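Local coordinates for De novo protein based on the inhibitor Amoebiasin-1 (Entamoeba histolytica, PDB 5SWK), which is modelled on an amoebic cysteine protease inhibitor of the chagasin family and probably blocks papain-like cysteine proteases, at residues E24-G29 against K66-I71. Sequence-based numbering, arbitrary orientation.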
loop_
_atom_site.group_PDB
_atom_site.type_symbol
_atom_site.label_atom_id
_atom_site.label_comp_id
_atom_site.label_asym_id
_atom_site.label_seq_id
_atom_site.Cartn_x
_atom_site.Cartn_y
_atom_site.Cartn_z
ATOM N N GLU D 24 -24.080 -14.759 -4.721
ATOM C CA GLU D 24 -23.688 -13.525 -5.374
ATOM C C GLU D 24 -23.856 -12.288 -4.508
ATOM O O GLU D 24 -24.911 -12.061 -3.917
ATOM C CB GLU D 24 -24.488 -13.360 -6.668
ATOM C CG GLU D 24 -24.055 -12.186 -7.519
ATOM C CD GLU D 24 -24.633 -12.254 -8.921
ATOM O OE1 GLU D 24 -25.870 -12.365 -9.047
ATOM O OE2 GLU D 24 -23.848 -12.215 -9.891
ATOM N N ILE D 25 -22.789 -11.496 -4.439
ATOM C CA ILE D 25 -22.822 -10.183 -3.812
ATOM C C ILE D 25 -22.828 -9.132 -4.914
ATOM O O ILE D 25 -22.048 -9.226 -5.860
ATOM C CB ILE D 25 -21.608 -9.961 -2.892
ATOM C CG1 ILE D 25 -21.457 -11.119 -1.899
ATOM C CG2 ILE D 25 -21.710 -8.625 -2.176
ATOM C CD1 ILE D 25 -20.120 -11.093 -1.166
ATOM N N ILE D 26 -23.716 -8.151 -4.816
ATOM C CA ILE D 26 -23.768 -7.103 -5.815
ATOM C C ILE D 26 -23.648 -5.745 -5.140
ATOM O O ILE D 26 -24.430 -5.412 -4.252
ATOM C CB ILE D 26 -25.068 -7.163 -6.644
ATOM C CG1 ILE D 26 -25.259 -8.560 -7.242
ATOM C CG2 ILE D 26 -25.042 -6.107 -7.736
ATOM C CD1 ILE D 26 -26.550 -8.736 -8.030
ATOM N N LEU D 27 -22.659 -4.963 -5.562
ATOM C CA LEU D 27 -22.410 -3.663 -4.948
ATOM C C LEU D 27 -22.260 -2.602 -6.014
ATOM O O LEU D 27 -21.590 -2.826 -7.021
ATOM C CB LEU D 27 -21.152 -3.711 -4.079
ATOM C CG LEU D 27 -21.099 -4.793 -3.000
ATOM C CD1 LEU D 27 -19.686 -4.927 -2.483
ATOM C CD2 LEU D 27 -22.043 -4.452 -1.867
ATOM N N HIS D 28 -22.888 -1.447 -5.820
ATOM C CA HIS D 28 -22.745 -0.385 -6.804
ATOM C C HIS D 28 -21.348 0.207 -6.708
ATOM O O HIS D 28 -20.765 0.291 -5.629
ATOM C CB HIS D 28 -23.799 0.711 -6.624
ATOM C CG HIS D 28 -23.816 1.712 -7.740
ATOM N ND1 HIS D 28 -24.581 1.550 -8.876
ATOM C CD2 HIS D 28 -23.146 2.879 -7.904
ATOM C CE1 HIS D 28 -24.388 2.575 -9.686
ATOM N NE2 HIS D 28 -23.521 3.397 -9.119
ATOM N N GLY D 29 -20.822 0.606 -7.858
ATOM C CA GLY D 29 -19.486 1.152 -7.977
ATOM C C GLY D 29 -19.424 2.036 -9.209
ATOM O O GLY D 29 -20.263 1.924 -10.114
ATOM N N LYS D 66 -22.415 -2.026 -11.444
ATOM C CA LYS D 66 -22.422 -2.891 -10.284
ATOM C C LYS D 66 -21.322 -3.927 -10.363
ATOM O O LYS D 66 -21.058 -4.495 -11.416
ATOM C CB LYS D 66 -23.790 -3.569 -10.138
ATOM C CG LYS D 66 -24.909 -2.564 -9.942
ATOM C CD LYS D 66 -26.207 -3.189 -9.493
ATOM C CE LYS D 66 -27.258 -2.104 -9.312
ATOM N NZ LYS D 66 -27.280 -1.186 -10.491
ATOM N N TYR D 67 -20.674 -4.160 -9.232
ATOM C CA TYR D 67 -19.707 -5.234 -9.132
ATOM C C TYR D 67 -20.423 -6.478 -8.655
ATOM O O TYR D 67 -21.167 -6.443 -7.675
ATOM C CB TYR D 67 -18.556 -4.847 -8.191
ATOM C CG TYR D 67 -17.608 -3.883 -8.855
ATOM C CD1 TYR D 67 -16.453 -4.333 -9.484
ATOM C CD2 TYR D 67 -17.889 -2.525 -8.891
ATOM C CE1 TYR D 67 -15.592 -3.449 -10.112
ATOM C CE2 TYR D 67 -17.044 -1.639 -9.516
ATOM C CZ TYR D 67 -15.894 -2.103 -10.123
ATOM O OH TYR D 67 -15.053 -1.208 -10.739
ATOM N N HIS D 68 -20.227 -7.561 -9.389
ATOM C CA HIS D 68 -20.771 -8.851 -9.031
ATOM C C HIS D 68 -19.649 -9.684 -8.456
ATOM O O HIS D 68 -18.706 -10.045 -9.162
ATOM C CB HIS D 68 -21.393 -9.549 -10.245
ATOM C CG HIS D 68 -22.634 -8.886 -10.760
ATOM N ND1 HIS D 68 -23.816 -9.569 -10.957
ATOM C CD2 HIS D 68 -22.872 -7.607 -11.136
ATOM C CE1 HIS D 68 -24.728 -8.738 -11.430
ATOM N NE2 HIS D 68 -24.182 -7.540 -11.546
ATOM N N ILE D 69 -19.727 -9.965 -7.163
ATOM C CA ILE D 69 -18.733 -10.818 -6.544
ATOM C C ILE D 69 -19.371 -12.166 -6.247
ATOM O O ILE D 69 -20.183 -12.304 -5.339
ATOM C CB ILE D 69 -18.149 -10.205 -5.265
ATOM C CG1 ILE D 69 -17.569 -8.811 -5.553
ATOM C CG2 ILE D 69 -17.055 -11.110 -4.706
ATOM C CD1 ILE D 69 -18.526 -7.659 -5.306
ATOM N N LYS D 70 -19.002 -13.157 -7.045
ATOM C CA LYS D 70 -19.545 -14.494 -6.911
ATOM C C LYS D 70 -18.658 -15.301 -5.979
ATOM O O LYS D 70 -17.482 -15.495 -6.264
ATOM C CB LYS D 70 -19.649 -15.163 -8.289
ATOM C CG LYS D 70 -20.144 -16.600 -8.259
ATOM N N ILE D 71 -19.205 -15.755 -4.856
ATOM C CA ILE D 71 -18.421 -16.566 -3.939
ATOM C C ILE D 71 -18.881 -18.014 -3.990
ATOM O O ILE D 71 -20.044 -18.298 -4.269
ATOM C CB ILE D 71 -18.506 -16.054 -2.484
ATOM C CG1 ILE D 71 -19.954 -16.088 -1.982
ATOM C CG2 ILE D 71 -17.910 -14.651 -2.366
ATOM C CD1 ILE D 71 -20.093 -15.818 -0.486
#
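I25 and I69 face each other as a hydrogen-bonded antiparallel pair, I25 N donating to I69 O at 2.9 Å and I69 N to I25 O. L27 and Y67 repeat the arrangement, the bond from Y67 N to L27 O measuring 2.7 Å. The buried face carries I25, L27, Y67 and I69. There CD1 of L27 meets CD1 of I69 at 4.1 Å, while the edge of the Y67 ring runs beside G29, its CE2 4.0 Å from G29 CA.

The other face, with E24, I26, H28, K66 and H68, is largely polar and more exposed to solvent. E24 reaches diagonally to H68 with CG anti to the backbone N (chi1 -173°), and H68 ND1 donates to E24 OE2 at 2.9 Å. This carboxylate oxygen lies in the ring plane of H68, yet the donor approaches it from above the carboxylate plane, the two groups being turned 77° apart. I26 CG1 sits over one face of the same imidazole in a CH-pi contact, and I26 CG2 rests on K66 CD at 3.6 Å. Towards exposed H28 the packing thins; K66 NZ forms its salt bridge with D54.

Strand 65-73 is flanked by strands 22-29 and 45-53, and strand 5-6 pairs with the far edge of 22-29. L83 of strand 77-86 packs on L27 and I69 across the immunoglobulin-like sandwich, while F103 of a second subunit packs against I25 and L27.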